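Putative NAD-dependent epimerase/dehydratase (Bacillus halodurans, PDB 3E8X) binds NADP in a Rossmann-type domain and is probably an epimerase or dehydratase related to the atypical short-chain dehydrogenases/reductases, its substrate unknown. Local coordinates at residues Thr103-Gln116 / His146-Leu158. Sequence-based numbering, arbitrary orientation. Where two conformers were deposited one is given.
With NAP (NADP nicotinamide-adenine-dinucleotide phosphate), chain B.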
ATOM      1  N   THR A 103       6.086  -6.343   6.656  1.00 48.38           N
ATOM      2  CA  THR A 103       4.820  -5.651   6.856  1.00 49.41           C
ATOM      3  C   THR A 103       4.232  -5.278   5.516  1.00 49.87           C
ATOM      4  O   THR A 103       3.074  -5.549   5.284  1.00 51.84           O
ATOM      5  CB  THR A 103       5.013  -4.372   7.695  1.00 49.58           C
ATOM      6  OG1 THR A 103       5.731  -4.708   8.871  1.00 49.09           O
ATOM      7  CG2 THR A 103       3.705  -3.708   8.049  1.00 47.61           C
ATOM      8  N   ILE A 104       5.028  -4.682   4.626  1.00 50.91           N
ATOM      9  CA  ILE A 104       4.607  -4.438   3.228  1.00 50.88           C
ATOM     10  C   ILE A 104       4.206  -5.714   2.477  1.00 50.56           C
ATOM     11  O   ILE A 104       3.154  -5.783   1.823  1.00 50.60           O
ATOM     12  CB  ILE A 104       5.727  -3.755   2.371  1.00 51.69           C
ATOM     13  CG1 ILE A 104       6.128  -2.406   2.952  1.00 51.73           C
ATOM     14  CG2 ILE A 104       5.252  -3.506   0.920  1.00 52.83           C
ATOM     15  CD1 ILE A 104       7.366  -1.713   2.240  1.00 51.35           C
ATOM     16  N   LEU A 105       5.081  -6.704   2.530  1.00 49.91           N
ATOM     17  CA  LEU A 105       4.940  -7.903   1.715  1.00 49.07           C
ATOM     18  C   LEU A 105       3.852  -8.873   2.234  1.00 49.54           C
ATOM     19  O   LEU A 105       3.208  -9.521   1.416  1.00 49.79           O
ATOM     20  CB  LEU A 105       6.299  -8.590   1.528  1.00 49.04           C
ATOM     21  CG  LEU A 105       7.308  -7.811   0.658  1.00 49.64           C
ATOM     22  CD1 LEU A 105       8.667  -8.548   0.544  1.00 46.24           C
ATOM     23  CD2 LEU A 105       6.702  -7.528  -0.768  1.00 48.11           C
ATOM     24  N   ILE A 106       3.631  -8.951   3.565  1.00 49.79           N
ATOM     25  CA  ILE A 106       2.626  -9.853   4.157  1.00 49.77           C
ATOM     26  C   ILE A 106       1.324  -9.103   4.462  1.00 49.60           C
ATOM     27  O   ILE A 106       0.292  -9.352   3.852  1.00 48.58           O
ATOM     28  CB  ILE A 106       3.175 -10.584   5.416  1.00 50.40           C
ATOM     29  CG1 ILE A 106       4.483 -11.304   5.067  1.00 50.99           C
ATOM     30  CG2 ILE A 106       2.134 -11.556   6.033  1.00 48.35           C
ATOM     31  CD1 ILE A 106       4.370 -12.400   4.051  1.00 50.60           C
ATOM     32  N   ASP A 107       1.380  -8.159   5.390  1.00 49.83           N
ATOM     33  CA  ASP A 107       0.169  -7.520   5.879  1.00 49.37           C
ATOM     34  C   ASP A 107      -0.567  -6.771   4.768  1.00 48.55           C
ATOM     35  O   ASP A 107      -1.808  -6.679   4.805  1.00 48.96           O
ATOM     36  CB  ASP A 107       0.470  -6.561   7.066  1.00 49.26           C
ATOM     37  CG  ASP A 107       1.252  -7.234   8.189  1.00 50.25           C
ATOM     38  OD1 ASP A 107       0.802  -7.186   9.348  1.00 48.17           O
ATOM     39  OD2 ASP A 107       2.316  -7.832   7.917  1.00 50.10           O
ATOM     40  N   LEU A 108       0.176  -6.189   3.818  1.00 48.11           N
ATOM     41  CA  LEU A 108      -0.437  -5.360   2.784  1.00 47.74           C
ATOM     42  C   LEU A 108      -0.568  -6.140   1.474  1.00 48.87           C
ATOM     43  O   LEU A 108      -1.684  -6.435   1.002  1.00 48.87           O
ATOM     44  CB  LEU A 108       0.336  -4.064   2.588  1.00 47.78           C
ATOM     45  CG  LEU A 108      -0.111  -3.117   1.449  1.00 47.57           C
ATOM     46  CD1 LEU A 108      -1.636  -2.878   1.452  1.00 44.64           C
ATOM     47  CD2 LEU A 108       0.623  -1.746   1.457  1.00 46.28           C
ATOM     48  N   TRP A 109       0.588  -6.475   0.885  1.00 49.00           N
ATOM     49  CA  TRP A 109       0.640  -7.079  -0.438  1.00 48.27           C
ATOM     50  C   TRP A 109       0.025  -8.466  -0.386  1.00 48.67           C
ATOM     51  O   TRP A 109      -0.759  -8.806  -1.242  1.00 48.67           O
ATOM     52  CB  TRP A 109       2.079  -7.078  -0.933  1.00 48.86           C
ATOM     53  CG  TRP A 109       2.336  -7.622  -2.293  1.00 48.23           C
ATOM     54  CD1 TRP A 109       3.169  -8.644  -2.602  1.00 49.55           C
ATOM     55  CD2 TRP A 109       1.823  -7.132  -3.539  1.00 48.58           C
ATOM     56  NE1 TRP A 109       3.206  -8.824  -3.965  1.00 48.54           N
ATOM     57  CE2 TRP A 109       2.384  -7.913  -4.559  1.00 47.91           C
ATOM     58  CE3 TRP A 109       0.956  -6.092  -3.890  1.00 50.46           C
ATOM     59  CZ2 TRP A 109       2.116  -7.689  -5.930  1.00 49.77           C
ATOM     60  CZ3 TRP A 109       0.691  -5.867  -5.248  1.00 50.66           C
ATOM     61  CH2 TRP A 109       1.268  -6.683  -6.246  1.00 49.46           C
ATOM     62  N   GLY A 110       0.341  -9.246   0.654  1.00 49.60           N
ATOM     63  CA  GLY A 110      -0.272 -10.578   0.868  1.00 48.74           C
ATOM     64  C   GLY A 110      -1.792 -10.558   0.938  1.00 48.81           C
ATOM     65  O   GLY A 110      -2.458 -11.399   0.342  1.00 49.82           O
ATOM     66  N   ALA A 111      -2.336  -9.587   1.668  1.00 48.57           N
ATOM     67  CA  ALA A 111      -3.767  -9.381   1.787  1.00 48.40           C
ATOM     68  C   ALA A 111      -4.371  -9.023   0.463  1.00 48.26           C
ATOM     69  O   ALA A 111      -5.412  -9.567   0.087  1.00 48.27           O
ATOM     70  CB  ALA A 111      -4.105  -8.299   2.864  1.00 47.64           C
ATOM     71  N   ILE A 112      -3.716  -8.114  -0.254  1.00 48.50           N
ATOM     72  CA  ILE A 112      -4.150  -7.719  -1.591  1.00 48.02           C
ATOM     73  C   ILE A 112      -4.233  -8.906  -2.555  1.00 47.56           C
ATOM     74  O   ILE A 112      -5.237  -9.059  -3.262  1.00 47.43           O
ATOM     75  CB  ILE A 112      -3.271  -6.584  -2.202  1.00 48.38           C
ATOM     76  CG1 ILE A 112      -3.520  -5.263  -1.421  1.00 50.04           C
ATOM     77  CG2 ILE A 112      -3.506  -6.511  -3.745  1.00 47.03           C
ATOM     78  CD1 ILE A 112      -2.601  -4.030  -1.843  1.00 48.50           C
ATOM     79  N   LYS A 113      -3.215  -9.749  -2.571  1.00 45.98           N
ATOM     80  CA  LYS A 113      -3.260 -10.957  -3.366  1.00 45.81           C
ATOM     81  C   LYS A 113      -4.337 -11.955  -2.900  1.00 46.47           C
ATOM     82  O   LYS A 113      -4.888 -12.658  -3.736  1.00 46.38           O
ATOM     83  CB  LYS A 113      -1.876 -11.608  -3.442  1.00 45.48           C
ATOM     84  CG  LYS A 113      -0.756 -10.723  -4.135  1.00 44.80           C
ATOM     85  CD  LYS A 113       0.572 -11.430  -4.309  1.00 44.56           C
ATOM     86  CE  LYS A 113       1.320 -11.630  -2.967  1.00 44.65           C
ATOM     87  NZ  LYS A 113       2.672 -12.310  -3.089  1.00 44.86           N
ATOM     88  N   THR A 114      -4.632 -12.045  -1.594  1.00 46.75           N
ATOM     89  CA  THR A 114      -5.664 -12.982  -1.087  0.50 46.69           C
ATOM     90  C   THR A 114      -7.049 -12.552  -1.547  1.00 46.85           C
ATOM     91  O   THR A 114      -7.900 -13.383  -1.885  1.00 46.96           O
ATOM     92  CB  THR A 114      -5.684 -13.104   0.478  0.50 47.03           C
ATOM     93  OG1 THR A 114      -6.071 -11.849   1.078  0.50 47.26           O
ATOM     94  CG2 THR A 114      -4.345 -13.553   0.997  0.50 46.08           C
ATOM     95  N   ILE A 115      -7.251 -11.243  -1.574  1.00 46.57           N
ATOM     96  CA  ILE A 115      -8.466 -10.634  -2.052  1.00 47.07           C
ATOM     97  C   ILE A 115      -8.688 -10.907  -3.543  1.00 47.28           C
ATOM     98  O   ILE A 115      -9.802 -11.266  -3.945  1.00 46.30           O
ATOM     99  CB  ILE A 115      -8.443  -9.089  -1.821  1.00 46.40           C
ATOM    100  CG1 ILE A 115      -8.459  -8.777  -0.314  1.00 46.63           C
ATOM    101  CG2 ILE A 115      -9.567  -8.442  -2.575  1.00 46.23           C
ATOM    102  CD1 ILE A 115      -8.270  -7.289   0.059  1.00 46.39           C
ATOM    103  N   GLN A 116      -7.632 -10.716  -4.329  1.00 47.20           N
ATOM    104  CA  GLN A 116      -7.680 -10.959  -5.759  0.60 48.02           C
ATOM    105  C   GLN A 116      -7.946 -12.430  -6.049  1.00 47.37           C
ATOM    106  O   GLN A 116      -8.707 -12.781  -6.958  1.00 46.58           O
ATOM    107  CB  GLN A 116      -6.375 -10.514  -6.412  0.60 48.04           C
ATOM    108  CG  GLN A 116      -6.282  -9.004  -6.634  0.60 50.53           C
ATOM    109  CD  GLN A 116      -4.884  -8.549  -7.088  0.60 50.85           C
ATOM    110  OE1 GLN A 116      -3.973  -9.366  -7.326  0.60 56.59           O
ATOM    111  NE2 GLN A 116      -4.710  -7.233  -7.200  0.60 54.47           N
ATOM    112  N   HIS A 146       3.884   2.754  10.148  1.00 47.66           N
ATOM    113  CA  HIS A 146       4.059   1.949   8.933  1.00 47.61           C
ATOM    114  C   HIS A 146       3.138   0.728   8.931  1.00 47.60           C
ATOM    115  O   HIS A 146       2.627   0.314   7.882  1.00 46.90           O
ATOM    116  CB  HIS A 146       5.535   1.549   8.742  1.00 46.99           C
ATOM    117  CG  HIS A 146       6.020   0.522   9.730  1.00 48.39           C
ATOM    118  ND1 HIS A 146       6.191   0.801  11.068  1.00 47.16           N
ATOM    119  CD2 HIS A 146       6.355  -0.785   9.576  1.00 48.14           C
ATOM    120  CE1 HIS A 146       6.586  -0.293  11.700  1.00 47.17           C
ATOM    121  NE2 HIS A 146       6.717  -1.263  10.815  1.00 46.65           N
ATOM    122  N   TYR A 147       2.944   0.139  10.115  1.00 47.95           N
ATOM    123  CA  TYR A 147       2.040  -0.977  10.285  1.00 47.81           C
ATOM    124  C   TYR A 147       0.580  -0.542  10.076  1.00 47.79           C
ATOM    125  O   TYR A 147      -0.173  -1.176   9.307  1.00 47.28           O
ATOM    126  CB  TYR A 147       2.249  -1.632  11.669  1.00 48.61           C
ATOM    127  CG  TYR A 147       1.161  -2.592  12.039  1.00 48.29           C
ATOM    128  CD1 TYR A 147       1.132  -3.898  11.510  1.00 48.52           C
ATOM    129  CD2 TYR A 147       0.119  -2.187  12.877  1.00 49.72           C
ATOM    130  CE1 TYR A 147       0.103  -4.778  11.842  1.00 48.69           C
ATOM    131  CE2 TYR A 147      -0.908  -3.049  13.215  1.00 49.65           C
ATOM    132  CZ  TYR A 147      -0.919  -4.348  12.709  1.00 51.15           C
ATOM    133  OH  TYR A 147      -1.953  -5.202  13.076  1.00 50.78           O
ATOM    134  N   LEU A 148       0.199   0.547  10.724  1.00 46.34           N
ATOM    135  CA  LEU A 148      -1.139   1.121  10.599  1.00 47.69           C
ATOM    136  C   LEU A 148      -1.545   1.517   9.182  1.00 47.83           C
ATOM    137  O   LEU A 148      -2.714   1.338   8.759  1.00 48.66           O
ATOM    138  CB  LEU A 148      -1.292   2.329  11.562  1.00 46.93           C
ATOM    139  CG  LEU A 148      -1.123   2.102  13.079  1.00 48.51           C
ATOM    140  CD1 LEU A 148      -1.242   3.413  13.886  1.00 45.25           C
ATOM    141  CD2 LEU A 148      -2.076   1.020  13.595  1.00 46.22           C
ATOM    142  N   VAL A 149      -0.606   2.087   8.442  1.00 48.73           N
ATOM    143  CA  VAL A 149      -0.795   2.358   6.990  1.00 48.02           C
ATOM    144  C   VAL A 149      -0.948   1.045   6.219  1.00 48.85           C
ATOM    145  O   VAL A 149      -1.839   0.919   5.382  1.00 49.08           O
ATOM    146  CB  VAL A 149       0.387   3.185   6.425  1.00 49.05           C
ATOM    147  CG1 VAL A 149       0.434   3.152   4.873  1.00 44.86           C
ATOM    148  CG2 VAL A 149       0.361   4.619   6.992  1.00 45.45           C
ATOM    149  N   ALA A 150      -0.098   0.049   6.490  1.00 48.71           N
ATOM    150  CA  ALA A 150      -0.228  -1.220   5.772  1.00 48.32           C
ATOM    151  C   ALA A 150      -1.633  -1.824   5.947  1.00 48.34           C
ATOM    152  O   ALA A 150      -2.290  -2.161   4.990  1.00 47.60           O
ATOM    153  CB  ALA A 150       0.874  -2.180   6.153  1.00 47.79           C
ATOM    154  N   LYS A 151      -2.123  -1.856   7.191  1.00 49.34           N
ATOM    155  CA  LYS A 151      -3.449  -2.396   7.542  1.00 48.50           C
ATOM    156  C   LYS A 151      -4.591  -1.606   6.913  1.00 48.24           C
ATOM    157  O   LYS A 151      -5.486  -2.178   6.317  1.00 46.82           O
ATOM    158  CB  LYS A 151      -3.618  -2.449   9.058  1.00 48.04           C
ATOM    159  CG  LYS A 151      -2.556  -3.302   9.754  1.00 48.31           C
ATOM    160  CD  LYS A 151      -2.543  -4.748   9.284  1.00 46.28           C
ATOM    161  CE  LYS A 151      -3.718  -5.563   9.829  1.00 48.23           C
ATOM    162  NZ  LYS A 151      -3.891  -6.924   9.178  1.00 46.75           N
ATOM    163  N   ARG A 152      -4.485  -0.289   7.009  1.00 48.02           N
ATOM    164  CA  ARG A 152      -5.412   0.629   6.393  1.00 47.90           C
ATOM    165  C   ARG A 152      -5.558   0.421   4.894  1.00 48.38           C
ATOM    166  O   ARG A 152      -6.692   0.396   4.374  1.00 48.63           O
ATOM    167  CB  ARG A 152      -5.006   2.072   6.688  1.00 47.35           C
ATOM    168  CG  ARG A 152      -5.691   3.163   5.838  1.00 47.86           C
ATOM    169  CD  ARG A 152      -7.211   3.241   5.957  1.00 50.22           C
ATOM    170  NE  ARG A 152      -7.703   4.425   5.245  1.00 50.46           N
ATOM    171  CZ  ARG A 152      -7.696   5.667   5.720  1.00 50.60           C
ATOM    172  NH1 ARG A 152      -7.326   5.925   6.960  1.00 50.36           N
ATOM    173  NH2 ARG A 152      -8.108   6.667   4.956  1.00 47.88           N
ATOM    174  N   LEU A 153      -4.429   0.304   4.194  1.00 48.52           N
ATOM    175  CA  LEU A 153      -4.462   0.224   2.737  1.00 48.03           C
ATOM    176  C   LEU A 153      -4.978  -1.130   2.299  1.00 47.63           C
ATOM    177  O   LEU A 153      -5.634  -1.239   1.262  1.00 48.04           O
ATOM    178  CB  LEU A 153      -3.108   0.550   2.127  1.00 47.53           C
ATOM    179  CG  LEU A 153      -2.676   2.004   2.273  1.00 48.51           C
ATOM    180  CD1 LEU A 153      -1.219   2.158   1.772  1.00 45.42           C
ATOM    181  CD2 LEU A 153      -3.676   2.992   1.543  1.00 46.62           C
ATOM    182  N   ALA A 154      -4.724  -2.159   3.097  1.00 47.89           N
ATOM    183  CA  ALA A 154      -5.310  -3.484   2.833  1.00 47.72           C
ATOM    184  C   ALA A 154      -6.816  -3.445   3.034  1.00 47.50           C
ATOM    185  O   ALA A 154      -7.567  -3.993   2.238  1.00 47.95           O
ATOM    186  CB  ALA A 154      -4.633  -4.584   3.705  1.00 46.68           C
ATOM    187  N   ASP A 155      -7.270  -2.764   4.086  1.00 48.17           N
ATOM    188  CA  ASP A 155      -8.689  -2.570   4.329  1.00 47.22           C
ATOM    189  C   ASP A 155      -9.358  -1.856   3.176  1.00 46.92           C
ATOM    190  O   ASP A 155     -10.464  -2.219   2.773  1.00 48.11           O
ATOM    191  CB  ASP A 155      -8.929  -1.769   5.641  1.00 48.24           C
ATOM    192  CG  ASP A 155      -8.649  -2.578   6.896  1.00 48.56           C
ATOM    193  OD1 ASP A 155      -8.440  -3.813   6.777  1.00 48.21           O
ATOM    194  OD2 ASP A 155      -8.647  -1.975   8.005  1.00 49.32           O
ATOM    195  N   ASP A 156      -8.696  -0.841   2.638  1.00 46.84           N
ATOM    196  CA  ASP A 156      -9.262  -0.089   1.505  1.00 46.96           C
ATOM    197  C   ASP A 156      -9.375  -0.908   0.216  1.00 46.18           C
ATOM    198  O   ASP A 156     -10.334  -0.777  -0.512  1.00 45.60           O
ATOM    199  CB  ASP A 156      -8.466   1.194   1.258  1.00 46.52           C
ATOM    200  CG  ASP A 156      -8.692   2.242   2.344  1.00 48.91           C
ATOM    201  OD1 ASP A 156      -9.616   2.100   3.199  1.00 52.20           O
ATOM    202  OD2 ASP A 156      -7.902   3.195   2.374  1.00 51.01           O
ATOM    203  N   GLU A 157      -8.400  -1.759  -0.035  1.00 46.73           N
ATOM    204  CA  GLU A 157      -8.472  -2.699  -1.141  1.00 47.04           C
ATOM    205  C   GLU A 157      -9.714  -3.626  -1.028  1.00 46.67           C
ATOM    206  O   GLU A 157     -10.439  -3.854  -1.988  1.00 45.62           O
ATOM    207  CB  GLU A 157      -7.173  -3.517  -1.206  1.00 47.08           C
ATOM    208  CG  GLU A 157      -7.099  -4.443  -2.408  1.00 47.90           C
ATOM    209  CD  GLU A 157      -6.599  -3.764  -3.693  1.00 52.86           C
ATOM    210  OE1 GLU A 157      -6.190  -2.561  -3.714  1.00 52.26           O
ATOM    211  OE2 GLU A 157      -6.540  -4.507  -4.691  1.00 56.75           O
ATOM    212  N   LEU A 158      -9.954  -4.154   0.165  1.00 48.11           N
ATOM    213  CA  LEU A 158     -11.142  -4.970   0.450  1.00 47.73           C
ATOM    214  C   LEU A 158     -12.435  -4.195   0.259  1.00 47.76           C
ATOM    215  O   LEU A 158     -13.381  -4.702  -0.357  1.00 46.62           O
ATOM    216  CB  LEU A 158     -11.078  -5.542   1.878  1.00 48.80           C
ATOM    217  CG  LEU A 158     -12.106  -6.620   2.273  1.00 47.34           C
ATOM    218  CD1 LEU A 158     -12.188  -7.725   1.222  1.00 44.88           C
ATOM    219  CD2 LEU A 158     -11.802  -7.180   3.737  1.00 47.34           C
TER
HETATM  220  PA  NAP B 500       0.696 -13.740  14.966  0.60 55.92           P
HETATM  221  O1A NAP B 500       1.992 -13.016  14.588  0.60 54.50           O
HETATM  222  O2A NAP B 500       0.675 -14.666  16.163  0.60 54.76           O
HETATM  223  O5B NAP B 500       0.177 -14.465  13.615  0.60 57.97           O
HETATM  224  C5B NAP B 500       0.730 -14.213  12.310  0.60 57.19           C
HETATM  225  C4B NAP B 500       0.814 -15.467  11.441  0.60 56.20           C
HETATM  226  O4B NAP B 500       1.141 -15.030  10.109  0.60 55.38           O
HETATM  227  C3B NAP B 500       1.900 -16.495  11.848  0.60 56.44           C
HETATM  228  O3B NAP B 500       1.390 -17.811  12.127  0.60 55.22           O
HETATM  229  C2B NAP B 500       2.816 -16.585  10.638  0.60 56.76           C
HETATM  230  O2B NAP B 500       3.351 -17.894  10.327  0.60 56.73           O
HETATM  231  C1B NAP B 500       1.882 -16.094   9.520  0.60 57.36           C
HETATM  232  N9A NAP B 500       2.680 -15.719   8.325  0.60 57.64           N
HETATM  233  C8A NAP B 500       3.747 -14.906   8.296  0.60 57.60           C
HETATM  234  N7A NAP B 500       4.222 -14.859   7.036  0.60 57.19           N
HETATM  235  C5A NAP B 500       3.435 -15.650   6.279  0.60 57.69           C
HETATM  236  C6A NAP B 500       3.422 -16.000   4.925  0.60 57.58           C
HETATM  237  N6A NAP B 500       4.347 -15.491   4.085  0.60 57.72           N
HETATM  238  N1A NAP B 500       2.501 -16.868   4.446  0.60 57.44           N
HETATM  239  C2A NAP B 500       1.588 -17.380   5.273  0.60 57.28           C
HETATM  240  N3A NAP B 500       1.568 -17.069   6.585  0.60 57.93           N
HETATM  241  C4A NAP B 500       2.476 -16.203   7.108  0.60 57.71           C
HETATM  242  O3  NAP B 500      -0.434 -12.582  15.214  0.60 57.07           O
HETATM  243  PN  NAP B 500      -1.752 -12.641  16.177  0.60 54.77           P
HETATM  244  O1N NAP B 500      -1.308 -12.174  17.536  0.60 56.46           O
HETATM  245  O2N NAP B 500      -2.449 -13.945  15.859  0.60 51.55           O
HETATM  246  O5D NAP B 500      -2.647 -11.394  15.709  0.60 53.03           O
HETATM  247  C5D NAP B 500      -3.435 -11.457  14.527  0.60 54.57           C
HETATM  248  C4D NAP B 500      -3.332 -10.110  13.834  0.60 54.59           C
HETATM  249  O4D NAP B 500      -3.872  -9.063  14.640  0.60 53.96           O
HETATM  250  C3D NAP B 500      -1.883  -9.729  13.569  0.60 54.57           C
HETATM  251  O3D NAP B 500      -1.460 -10.335  12.339  0.60 54.90           O
HETATM  252  C2D NAP B 500      -1.886  -8.198  13.634  0.60 53.47           C
HETATM  253  O2D NAP B 500      -1.794  -7.590  12.364  0.60 45.51           O
HETATM  254  C1D NAP B 500      -3.243  -7.822  14.274  0.60 54.44           C
HETATM  255  N1N NAP B 500      -3.187  -6.893  15.446  0.60 54.50           N
HETATM  256  C2N NAP B 500      -2.273  -7.025  16.438  0.60 55.26           C
HETATM  257  C3N NAP B 500      -2.275  -6.131  17.530  0.60 54.63           C
HETATM  258  C7N NAP B 500      -1.303  -6.256  18.683  0.60 54.32           C
HETATM  259  O7N NAP B 500      -1.567  -5.670  19.750  0.60 49.75           O
HETATM  260  N7N NAP B 500      -0.223  -7.041  18.535  0.60 53.88           N
HETATM  261  C4N NAP B 500      -3.227  -5.111  17.579  0.60 55.03           C
HETATM  262  C5N NAP B 500      -4.152  -5.004  16.555  0.60 54.50           C
HETATM  263  C6N NAP B 500      -4.106  -5.911  15.509  0.60 53.48           C
HETATM  264  P2B NAP B 500       4.462 -18.699  11.223  0.60 55.25           P
HETATM  265  O1X NAP B 500       3.685 -19.471  12.255  0.60 53.94           O
HETATM  266  O2X NAP B 500       5.145 -19.617  10.213  0.60 56.56           O
HETATM  267  O3X NAP B 500       5.300 -17.594  11.830  0.60 54.50           O
HETATM  268  O   HOH W   1      -3.960  -6.826   6.353  1.00 37.24           O
HETATM  269  O   HOH W   2      -1.473  -8.484   9.816  1.00 52.56           O
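Two parallel helices of the Rossmann fold pair at the NADP site, where Tyr147 and Lys151 of 146-158 meet Asp107 of 103-116. Tyr147 OH is hydrogen-bonded to O2D of the nicotinamide ribose at a very short 2.5 Å. With CG anti to the backbone N (chi1 167°), the phenol ring presents its edge to Asp107; Asp107 OD1 stands 3.5 Å from Tyr147 CE1, the carboxylate turned 83° from the ring. Lys151 CG, set anti to its own carbonyl carbon, lies over one face of this ring toward the rim, and bends at chi2 and chi3 direct the rest of the chain. Its NZ bonds to Val129 O and reaches helix 103-116 through two waters, one held by Asp107 O and the other by Asp107 OD1; the second is also hydrogen-bonded to ribose O2D and O3D. Asp107 OD2 is taken by Ser94 N. Tyr147 and Lys151 form the YxxxK pair of short-chain dehydrogenases, in which tyrosine is usually the catalytic acid or base.

Small residues let the axes approach to 8.2 Å, nearly parallel at 4°. Thr103 CG2 meets Ala150 CB at 3.7 Å, and Ala111 CB meets Ala154 CB at 3.8 Å. Between them, Leu108 lays CD1 against the backbone at Ala154 N. Farther along, Ile115 CD1 reaches Leu158 CB at 3.8 Å, while the aliphatic part of Glu157 crosses Ile112, its carboxylate paired with Arg160. Leu108 and Ile112 also pack on the second subunit, against its Leu108 and Leu153.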